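Local coordinates for protein transcription termination factor FttA (Methanosarcina mazei, PDB 2XR1) that probably terminates transcription genome-wide by zinc-dependent endonucleolytic cleavage of RNA at the polymerase exit channel, followed by 5'-3' degradation of the released transcript, at residues B[380-385]-B[605-610]; B[387-392]-B[584-589]; B[356-361]-B[590-595]; B[187-192]-B[632-637]. All blocks are in the same frame, centred on the assembly; numbering follows the deposited sequence.

Interaction 1: residues B[380-385]-B[605-610]. With ZN (zinc ion), chain F.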
# COMPACT_ATOMS: atom_id res chain seq x y z
N GLU B 380 14.56 13.26 -6.66
CA GLU B 380 15.62 12.31 -6.98
C GLU B 380 16.81 12.60 -6.10
O GLU B 380 16.87 13.67 -5.53
CB GLU B 380 16.10 12.41 -8.42
CG GLU B 380 16.78 13.73 -8.77
CD GLU B 380 17.92 13.53 -9.71
OE1 GLU B 380 18.84 12.75 -9.33
OE2 GLU B 380 17.91 14.13 -10.80
N ALA B 381 17.73 11.63 -6.03
CA ALA B 381 18.90 11.69 -5.16
C ALA B 381 20.17 11.07 -5.78
O ALA B 381 20.98 10.54 -5.07
CB ALA B 381 18.58 11.04 -3.79
N THR B 382 20.34 11.14 -7.10
CA THR B 382 21.39 10.38 -7.82
C THR B 382 22.75 10.76 -7.36
O THR B 382 23.58 9.90 -7.09
CB THR B 382 21.35 10.58 -9.33
OG1 THR B 382 20.02 10.43 -9.78
CG2 THR B 382 22.23 9.57 -10.04
N TYR B 383 22.99 12.06 -7.23
CA TYR B 383 24.22 12.54 -6.65
C TYR B 383 24.01 12.97 -5.19
O TYR B 383 24.56 13.96 -4.70
CB TYR B 383 24.79 13.67 -7.50
CG TYR B 383 25.38 13.19 -8.82
CD1 TYR B 383 24.56 12.78 -9.85
CD2 TYR B 383 26.72 13.15 -9.03
CE1 TYR B 383 25.07 12.33 -11.03
CE2 TYR B 383 27.24 12.72 -10.22
CZ TYR B 383 26.41 12.30 -11.22
OH TYR B 383 26.95 11.89 -12.40
N GLY B 384 23.25 12.18 -4.47
CA GLY B 384 22.80 12.59 -3.17
C GLY B 384 23.81 12.39 -2.06
O GLY B 384 23.62 12.91 -0.97
N ASN B 385 24.86 11.63 -2.33
CA ASN B 385 25.90 11.40 -1.36
C ASN B 385 26.63 12.68 -0.92
O ASN B 385 26.88 13.57 -1.72
CB ASN B 385 26.90 10.41 -1.94
CG ASN B 385 26.58 8.97 -1.59
OD1 ASN B 385 26.66 8.58 -0.41
ND2 ASN B 385 26.24 8.17 -2.59
N THR B 605 13.04 11.06 -0.65
CA THR B 605 14.08 10.90 -1.64
C THR B 605 14.03 9.52 -2.32
O THR B 605 13.56 8.59 -1.77
CB THR B 605 15.45 11.17 -1.02
OG1 THR B 605 15.68 10.26 0.04
CG2 THR B 605 15.52 12.58 -0.50
N GLU B 606 14.51 9.45 -3.53
CA GLU B 606 14.42 8.29 -4.37
C GLU B 606 15.45 8.41 -5.49
O GLU B 606 16.20 9.38 -5.53
CB GLU B 606 13.01 8.12 -4.95
CG GLU B 606 12.37 9.36 -5.52
CD GLU B 606 12.47 9.53 -7.06
OE1 GLU B 606 12.49 8.53 -7.85
OE2 GLU B 606 12.46 10.72 -7.51
N HIS B 607 15.55 7.40 -6.34
CA HIS B 607 16.44 7.45 -7.52
C HIS B 607 17.88 7.78 -7.12
O HIS B 607 18.45 8.78 -7.51
CB HIS B 607 15.90 8.45 -8.50
CG HIS B 607 16.45 8.33 -9.87
ND1 HIS B 607 17.71 8.75 -10.20
CD2 HIS B 607 15.87 7.93 -11.03
CE1 HIS B 607 17.91 8.58 -11.50
NE2 HIS B 607 16.81 8.09 -12.03
N GLY B 608 18.44 6.89 -6.31
CA GLY B 608 19.85 6.92 -5.96
C GLY B 608 20.19 5.57 -5.38
O GLY B 608 19.29 4.81 -5.06
N ASP B 609 21.47 5.25 -5.25
CA ASP B 609 21.78 4.04 -4.52
C ASP B 609 21.43 4.27 -3.05
O ASP B 609 21.23 5.41 -2.64
CB ASP B 609 23.21 3.59 -4.77
CG ASP B 609 24.27 4.59 -4.29
OD1 ASP B 609 24.13 5.21 -3.18
OD2 ASP B 609 25.29 4.72 -5.02
N GLU B 610 21.30 3.21 -2.27
CA GLU B 610 20.78 3.32 -0.91
C GLU B 610 21.41 4.44 -0.11
O GLU B 610 20.70 5.31 0.38
CB GLU B 610 20.94 2.02 -0.13
CG GLU B 610 20.18 2.04 1.18
CD GLU B 610 20.23 0.72 1.90
OE1 GLU B 610 21.13 -0.12 1.59
OE2 GLU B 610 19.36 0.55 2.79
ZN ZN F . 16.43 8.25 -14.15
O HOH W 1 23.27 6.74 -6.56
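His-607 uses both ring nitrogens: NE2 binds a zinc ion at 2.2 Å, and ND1 is spent on the loop 380-385. His-607 ND1 donates to Thr-382 OG1 at 2.9 Å, the hydroxyl lying at the ring edge 14° out of its plane, although the hydrogen bond is bent (N-H...O 133°). Thr-382 OG1 donates to Glu-380 OE1 at 2.6 Å, arriving from above the carboxylate plane. Because OG1 sits beside its own backbone nitrogen, Thr-382 N can reach the same oxygen, bonding to the anti lone pair of Glu-380 OE1 at 3.1 Å. Glu-380 OE2 is hydrogen-bonded to His-583 ND1 and Tyr-356 N, so the carboxylate is engaged at both ends. Glu-380 and Glu-606 form a parallel bridge between strands, and beyond it Ala-381 N donates to His-607 O at 3.3 Å. A water accepts from Asp-609 N at 2.7 Å and donates to Thr-382 O at 3.2 Å. Asp-249, His-250 and Asp-355 complete this zinc site of the metallo-beta-lactamase fold. With ND1 donating to Thr-382, NE2 is left for the metal and the ring is held from both ends; the Glu-380 carboxylate behind Thr-382 would probably polarise the imidazole and strengthen NE2 as a ligand.

Interaction 2: residues B[387-392]-B[584-589]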
# COMPACT_ATOMS: atom_id res chain seq x y z
N ASN B 387 29.43 13.36 -0.73
CA ASN B 387 30.69 13.41 -1.48
C ASN B 387 30.52 13.91 -2.93
O ASN B 387 31.49 14.24 -3.59
CB ASN B 387 31.14 11.94 -1.56
CG ASN B 387 32.60 11.76 -1.67
OD1 ASN B 387 33.08 10.62 -1.60
ND2 ASN B 387 33.34 12.85 -1.83
N ALA B 388 29.28 13.96 -3.41
CA ALA B 388 28.98 13.76 -4.80
C ALA B 388 28.81 15.07 -5.61
O ALA B 388 27.82 15.33 -6.29
CB ALA B 388 27.72 12.81 -4.93
N PHE B 389 29.84 15.88 -5.56
CA PHE B 389 29.88 17.09 -6.36
C PHE B 389 30.36 16.72 -7.75
O PHE B 389 30.98 15.68 -7.96
CB PHE B 389 30.81 18.13 -5.71
CG PHE B 389 30.46 18.37 -4.29
CD1 PHE B 389 29.31 19.09 -3.95
CD2 PHE B 389 31.21 17.80 -3.27
CE1 PHE B 389 28.96 19.29 -2.62
CE2 PHE B 389 30.86 17.99 -1.93
CZ PHE B 389 29.74 18.73 -1.61
N GLN B 390 30.02 17.55 -8.72
CA GLN B 390 30.53 17.30 -10.03
C GLN B 390 31.16 18.60 -10.50
O GLN B 390 30.87 19.65 -9.96
CB GLN B 390 29.43 16.70 -10.92
CG GLN B 390 28.38 17.60 -11.24
CD GLN B 390 27.09 16.92 -11.67
OE1 GLN B 390 26.42 17.45 -12.54
NE2 GLN B 390 26.71 15.80 -11.05
N PRO B 391 32.12 18.53 -11.40
CA PRO B 391 32.83 19.74 -11.80
C PRO B 391 31.92 20.76 -12.48
O PRO B 391 30.95 20.39 -13.13
CB PRO B 391 33.86 19.21 -12.81
CG PRO B 391 33.24 17.99 -13.40
CD PRO B 391 32.53 17.36 -12.21
N ALA B 392 32.22 22.04 -12.28
CA ALA B 392 31.57 23.14 -13.02
C ALA B 392 31.61 22.93 -14.57
O ALA B 392 32.58 22.43 -15.14
CB ALA B 392 32.22 24.49 -12.61
N SER B 584 21.51 17.18 -11.14
CA SER B 584 21.98 18.04 -10.11
C SER B 584 23.00 17.30 -9.29
O SER B 584 22.74 16.19 -8.88
CB SER B 584 20.81 18.42 -9.20
OG SER B 584 19.95 19.30 -9.85
N ASP B 585 24.14 17.91 -9.02
CA ASP B 585 25.10 17.31 -8.09
C ASP B 585 24.60 17.50 -6.65
O ASP B 585 23.48 17.97 -6.43
CB ASP B 585 26.51 17.87 -8.32
CG ASP B 585 26.73 19.28 -7.74
OD1 ASP B 585 25.74 19.92 -7.26
OD2 ASP B 585 27.90 19.77 -7.76
N ARG B 586 25.42 17.13 -5.67
CA ARG B 586 24.99 17.20 -4.27
C ARG B 586 24.62 18.63 -3.89
O ARG B 586 23.57 18.85 -3.36
CB ARG B 586 26.07 16.63 -3.35
CG ARG B 586 25.96 17.05 -1.92
CD ARG B 586 24.89 16.28 -1.14
NE ARG B 586 25.05 16.63 0.26
CZ ARG B 586 24.65 15.91 1.30
NH1 ARG B 586 24.04 14.75 1.17
NH2 ARG B 586 24.90 16.39 2.51
N ARG B 587 25.48 19.58 -4.19
CA ARG B 587 25.20 20.99 -3.93
C ARG B 587 23.85 21.41 -4.55
O ARG B 587 23.01 22.03 -3.93
CB ARG B 587 26.31 21.88 -4.47
CG ARG B 587 26.36 23.25 -3.80
CD ARG B 587 27.28 24.24 -4.53
NE ARG B 587 26.55 24.94 -5.60
CZ ARG B 587 26.66 24.69 -6.92
NH1 ARG B 587 27.52 23.76 -7.38
NH2 ARG B 587 25.93 25.39 -7.78
N GLN B 588 23.64 21.03 -5.79
CA GLN B 588 22.47 21.48 -6.52
C GLN B 588 21.19 20.87 -5.99
O GLN B 588 20.14 21.52 -6.02
CB GLN B 588 22.66 21.20 -8.01
CG GLN B 588 23.61 22.23 -8.61
CD GLN B 588 24.33 21.74 -9.86
OE1 GLN B 588 24.14 20.60 -10.31
NE2 GLN B 588 25.19 22.61 -10.42
N LEU B 589 21.26 19.61 -5.55
CA LEU B 589 20.11 18.98 -4.91
C LEU B 589 19.72 19.79 -3.68
O LEU B 589 18.54 20.12 -3.48
CB LEU B 589 20.44 17.54 -4.54
CG LEU B 589 20.58 16.62 -5.77
CD1 LEU B 589 21.24 15.26 -5.48
CD2 LEU B 589 19.21 16.43 -6.39
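The backbones draw closest where the CA atoms of Phe-389 and Asp-585 are 5.1 Å apart, beside the inverse gamma turn centred on Ala-388, whose O accepts from Arg-586 N at 3.1 Å with the donor above the carbonyl plane. Asp-585 is the N-cap of helix 586-594 and forms a capping box: its OD1 takes Gln-588 N at 2.8 Å, nearly along the C-O axis, while Asp-585 N gives to Gln-588 OE1 at 3.0 Å. The other oxygen of Asp-585, OD2, offers its anti lone pair to Gln-390 N at 3.2 Å in an almost straight bond (167°). One carboxylate thus serves helix and loop together, and the helix start would be expected to favour its charged form. Gln-390, extended beyond CG, crosses Asp-585 obliquely, its NE2 3.4 Å from Asp-585 CB, and the amide and carboxylate planes stand 72° apart. Gln-390 OE1 bonds to Lys-357 NZ, which also meets Gln-588 OE1; Gln-588 NE2 goes to Glu-359 OE1. Phe-389 leans obliquely on the first helical turn, its CE1 3.8 Å from Arg-586 CG. Arg-586 bends at chi2 and carries its guanidinium away, to Asp-615 and Ser-619. Helix 586-594 is thereby tied to helix 610-624 on one hand, and on the other to the connection that leads from strand 376-380 into helix 393-409, where the predicted beta-CASP region begins.

Interaction 3: residues B[356-361]-B[590-595]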
# COMPACT_ATOMS: atom_id res chain seq x y z
N TYR B 356 16.26 15.86 -12.49
CA TYR B 356 16.37 17.26 -12.75
C TYR B 356 17.76 17.79 -12.56
O TYR B 356 18.57 17.16 -11.89
CB TYR B 356 15.45 18.04 -11.84
CG TYR B 356 15.75 17.99 -10.37
CD1 TYR B 356 15.20 16.98 -9.56
CD2 TYR B 356 16.48 19.00 -9.76
CE1 TYR B 356 15.45 16.97 -8.19
CE2 TYR B 356 16.72 19.03 -8.40
CZ TYR B 356 16.21 18.00 -7.61
OH TYR B 356 16.43 18.01 -6.26
N LYS B 357 18.02 18.97 -13.13
CA LYS B 357 19.26 19.68 -12.92
C LYS B 357 19.02 21.15 -12.63
O LYS B 357 18.65 21.93 -13.51
CB LYS B 357 20.19 19.54 -14.13
CG LYS B 357 21.58 20.11 -13.88
CD LYS B 357 22.69 19.34 -14.63
CE LYS B 357 24.11 19.92 -14.46
NZ LYS B 357 24.77 19.55 -13.17
N TYR B 358 19.32 21.53 -11.39
CA TYR B 358 19.16 22.89 -10.92
C TYR B 358 20.34 23.72 -11.29
O TYR B 358 21.06 24.15 -10.45
CB TYR B 358 18.97 22.89 -9.40
CG TYR B 358 18.49 24.19 -8.81
CD1 TYR B 358 17.51 24.94 -9.43
CD2 TYR B 358 19.00 24.66 -7.60
CE1 TYR B 358 17.08 26.12 -8.90
CE2 TYR B 358 18.56 25.83 -7.04
CZ TYR B 358 17.60 26.56 -7.71
OH TYR B 358 17.12 27.71 -7.21
N GLU B 359 20.54 23.93 -12.58
CA GLU B 359 21.67 24.69 -13.08
C GLU B 359 21.45 24.93 -14.54
O GLU B 359 20.91 24.10 -15.19
CB GLU B 359 22.98 23.95 -12.90
CG GLU B 359 24.19 24.79 -13.36
CD GLU B 359 25.47 23.95 -13.56
OE1 GLU B 359 25.47 22.74 -13.18
OE2 GLU B 359 26.49 24.51 -14.07
N LYS B 360 21.82 26.09 -15.06
CA LYS B 360 21.68 26.36 -16.50
C LYS B 360 22.78 25.60 -17.23
O LYS B 360 23.92 25.70 -16.87
CB LYS B 360 21.83 27.86 -16.81
CG LYS B 360 21.11 28.29 -18.14
CD LYS B 360 22.07 29.03 -19.11
CE LYS B 360 21.34 30.05 -19.98
NZ LYS B 360 22.27 31.12 -20.43
N THR B 361 22.42 24.87 -18.28
CA THR B 361 23.35 24.03 -19.01
C THR B 361 23.40 24.52 -20.45
O THR B 361 22.71 25.48 -20.79
CB THR B 361 22.95 22.54 -18.93
OG1 THR B 361 21.63 22.35 -19.47
CG2 THR B 361 23.00 22.06 -17.45
N MET B 590 20.70 20.14 -2.88
CA MET B 590 20.44 20.88 -1.66
C MET B 590 19.92 22.28 -1.95
O MET B 590 19.05 22.76 -1.26
CB MET B 590 21.70 20.97 -0.78
CG MET B 590 22.02 19.63 -0.11
SD MET B 590 21.01 19.29 1.40
CE MET B 590 22.07 19.99 2.68
N GLU B 591 20.46 22.92 -2.98
CA GLU B 591 20.06 24.27 -3.32
C GLU B 591 18.60 24.26 -3.82
O GLU B 591 17.81 25.14 -3.45
CB GLU B 591 21.04 24.90 -4.33
CG GLU B 591 22.44 25.26 -3.76
CD GLU B 591 23.52 25.71 -4.85
OE1 GLU B 591 23.41 25.26 -6.05
OE2 GLU B 591 24.47 26.52 -4.50
N TYR B 592 18.24 23.24 -4.59
CA TYR B 592 16.89 23.10 -5.15
C TYR B 592 15.80 23.13 -4.09
O TYR B 592 14.80 23.82 -4.25
CB TYR B 592 16.74 21.79 -5.90
CG TYR B 592 15.41 21.66 -6.62
CD1 TYR B 592 15.19 22.31 -7.82
CD2 TYR B 592 14.41 20.85 -6.13
CE1 TYR B 592 14.02 22.19 -8.51
CE2 TYR B 592 13.20 20.74 -6.80
CZ TYR B 592 13.03 21.43 -8.00
OH TYR B 592 11.83 21.35 -8.69
N VAL B 593 16.00 22.34 -3.03
CA VAL B 593 15.06 22.29 -1.92
C VAL B 593 15.18 23.54 -1.09
O VAL B 593 14.19 24.16 -0.80
CB VAL B 593 15.28 21.07 -1.02
CG1 VAL B 593 14.15 20.94 -0.01
CG2 VAL B 593 15.31 19.83 -1.83
N LYS B 594 16.40 23.92 -0.75
CA LYS B 594 16.66 25.12 0.09
C LYS B 594 16.00 26.41 -0.44
O LYS B 594 15.47 27.21 0.31
CB LYS B 594 18.18 25.37 0.20
CG LYS B 594 18.54 26.58 1.05
CD LYS B 594 20.01 26.65 1.48
CE LYS B 594 20.13 27.71 2.60
NZ LYS B 594 21.40 27.71 3.45
N ARG B 595 16.09 26.59 -1.75
CA ARG B 595 15.58 27.79 -2.42
C ARG B 595 14.12 27.61 -2.96
O ARG B 595 13.55 28.55 -3.51
CB ARG B 595 16.49 28.16 -3.57
CG ARG B 595 17.45 29.17 -3.22
CD ARG B 595 18.83 28.67 -3.01
NE ARG B 595 19.56 28.53 -4.25
CZ ARG B 595 20.89 28.64 -4.35
NH1 ARG B 595 21.64 28.96 -3.31
NH2 ARG B 595 21.49 28.43 -5.52
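Tyr-356 opens the segment with CG in the crowded position between its backbone N and carbonyl carbon, which aims the ring at helix 586-594. Its CE2 stands over one face of the Tyr-592 ring, displaced toward the rim, 3.4 Å from Tyr-592 CG. The pair is oblique, with centroids 4.3 Å apart and planes at 37°. The Tyr-356 hydroxyl is bonded to Ser-379 OG, and Tyr-592 OH to Val-368 O, so both phenols of this buried pair have polar partners. Lys-357 turns away from the helix, and the chain bends through an inverse gamma turn centred on Tyr-358. Here CG lies anti to the backbone N and sends the ring over the helix backbone. The result is an aromatic cluster of three tyrosines, set within the metallo-beta-lactamase fold: the loop follows strand 348-352 and the zinc ligand Asp-355, whereas the helix belongs to the predicted C-terminal part of that fold, beyond the beta-CASP region. Tyr-592 presents its edge to the face of Tyr-358 in a T-shaped pair, with centroids 5.5 Å apart and planes at 83°. Over the same ring, Tyr-592 CA makes a CH-pi contact 4.0 Å from the Tyr-358 centroid. At the ring edge, Tyr-358 CE2 lies 3.8 Å from Glu-591 CB, and Tyr-358 OH comes within 3.7 Å of Arg-595 CB. The Arg-595 guanidinium lies flat over Glu-591 CB. Past this point the loop leaves the helix, and Lys-360 forms a salt bridge with Asp-468.

Interaction 4: residues B[187-192]-B[632-637]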
# COMPACT_ATOMS: atom_id res chain seq x y z
N THR B 187 2.52 5.46 -2.76
CA THR B 187 3.08 4.11 -2.63
C THR B 187 4.21 4.00 -3.64
O THR B 187 4.07 4.50 -4.74
CB THR B 187 2.06 2.98 -2.93
OG1 THR B 187 0.92 3.10 -2.08
CG2 THR B 187 2.67 1.59 -2.69
N ALA B 188 5.32 3.38 -3.25
CA ALA B 188 6.48 3.21 -4.14
C ALA B 188 6.46 1.81 -4.73
O ALA B 188 6.31 0.82 -4.00
CB ALA B 188 7.80 3.46 -3.39
N LEU B 189 6.61 1.71 -6.05
CA LEU B 189 6.63 0.42 -6.67
C LEU B 189 7.95 0.08 -7.35
O LEU B 189 8.10 -0.99 -7.93
CB LEU B 189 5.51 0.35 -7.67
CG LEU B 189 4.12 0.57 -7.08
CD1 LEU B 189 3.13 0.77 -8.23
CD2 LEU B 189 3.69 -0.59 -6.20
N GLY B 190 8.90 1.00 -7.31
CA GLY B 190 10.25 0.80 -7.79
C GLY B 190 10.92 2.15 -7.84
O GLY B 190 10.25 3.14 -7.94
N GLY B 191 12.24 2.19 -7.78
CA GLY B 191 12.97 3.44 -7.86
C GLY B 191 13.38 4.01 -6.50
O GLY B 191 13.74 5.19 -6.39
N CYS B 192 13.36 3.15 -5.48
CA CYS B 192 13.65 3.57 -4.13
C CYS B 192 14.85 2.83 -3.60
O CYS B 192 14.92 1.60 -3.65
CB CYS B 192 12.41 3.41 -3.24
SG CYS B 192 11.06 4.60 -3.74
N THR B 632 11.07 3.55 0.52
CA THR B 632 11.40 2.13 0.37
C THR B 632 10.42 1.54 -0.61
O THR B 632 9.25 1.85 -0.55
CB THR B 632 11.36 1.39 1.73
OG1 THR B 632 12.48 1.78 2.52
CG2 THR B 632 11.41 -0.12 1.59
N ASN B 633 10.87 0.67 -1.51
CA ASN B 633 9.91 0.01 -2.41
C ASN B 633 8.86 -0.72 -1.58
O ASN B 633 9.20 -1.42 -0.68
CB ASN B 633 10.61 -0.97 -3.35
CG ASN B 633 11.45 -0.28 -4.37
OD1 ASN B 633 11.23 0.90 -4.65
ND2 ASN B 633 12.41 -0.97 -4.94
N LEU B 634 7.60 -0.49 -1.92
CA LEU B 634 6.42 -1.14 -1.33
C LEU B 634 5.91 -0.55 -0.04
O LEU B 634 4.97 -1.09 0.49
CB LEU B 634 6.55 -2.68 -1.20
CG LEU B 634 6.71 -3.45 -2.51
CD1 LEU B 634 6.94 -4.88 -2.21
CD2 LEU B 634 5.49 -3.26 -3.43
N GLU B 635 6.48 0.55 0.42
CA GLU B 635 5.93 1.35 1.51
C GLU B 635 5.01 2.42 0.97
O GLU B 635 5.12 2.83 -0.18
CB GLU B 635 7.07 1.99 2.31
CG GLU B 635 8.00 0.95 2.95
CD GLU B 635 8.67 1.36 4.31
OE1 GLU B 635 9.12 2.51 4.42
OE2 GLU B 635 8.75 0.50 5.26
N THR B 636 4.03 2.83 1.76
CA THR B 636 3.11 3.89 1.39
C THR B 636 3.18 4.93 2.49
O THR B 636 3.05 4.65 3.65
CB THR B 636 1.62 3.42 1.24
OG1 THR B 636 1.55 2.37 0.30
CG2 THR B 636 0.70 4.55 0.71
N VAL B 637 3.38 6.17 2.10
CA VAL B 637 3.45 7.27 3.01
C VAL B 637 2.21 8.17 2.87
O VAL B 637 1.75 8.47 1.76
CB VAL B 637 4.68 8.05 2.66
CG1 VAL B 637 4.54 9.44 3.17
CG2 VAL B 637 5.90 7.36 3.21
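The carboxamide of Asn-633 is the flat group of this contact, inserted between two parts of the bend 190-192: Gly-190 CA lies on one side of its plane and Cys-192 CB on the other. Asn-633 OD1 is 3.3 Å from Gly-190 CA and accepts a weak bond from Cys-192 N at 3.2 Å, the angle at hydrogen being only 126°. The amide nitrogen, ND2, goes to Glu-194 OE2, which fixes which way round the group sits. Ahead of the bend, Ala-188 is bonded through both its N and its O to the turn that leads into strand 636-638. Ala-188 N donates to Glu-635 O at 3.1 Å, nearly along the C=O axis, and Leu-634 N, inside the type II turn 632-635, returns a bond to Ala-188 O at 2.8 Å. Thr-187 and Thr-636 form an antiparallel non-hydrogen-bonded pair, CA atoms 4.0 Å apart, with both side chains on the same face of the sheet. Each places OG1 beside its own backbone N, and the OG1 atoms of Thr-187 and Thr-636 meet at 2.6 Å in a hydrogen bond. Leu-189 CD2 and Leu-634 CD2 touch at 4.2 Å. In the homodimer, Leu-634 O bonds to Arg-185 of the second subunit, and Thr-636 packs on Thr-636 of that subunit. The main-chain bonds at Ala-188 and the threonine hydroxyl bond thus pair buried polar groups where the first strand of the predicted metallo-beta-lactamase region meets the chain's last, beside the dimer interface.

Interactions 1, 2 and 3 have centres 10 to 14 Å apart and are bonded to one another. Interactions 1 and 2 meet where Gly-384 O lies 2.9 Å from Arg-586 NH1, interactions 1 and 3 at Glu-380 OE2 and Tyr-356 N, 2.9 Å apart, and interactions 2 and 3 share helix 586-594. Interaction 1 holds the zinc ligand itself; in interaction 3, the Tyr-356 side chain is about 5 Å from that of the zinc ligand His-332. Interaction 4 stands apart from 2 and 3, nearest atoms about 13 and 12 Å away, but adjoins interaction 1 through His-607 N and Gly-191 O, 2.9 Å apart, which places the metal ligand's backbone between active site and dimer interface.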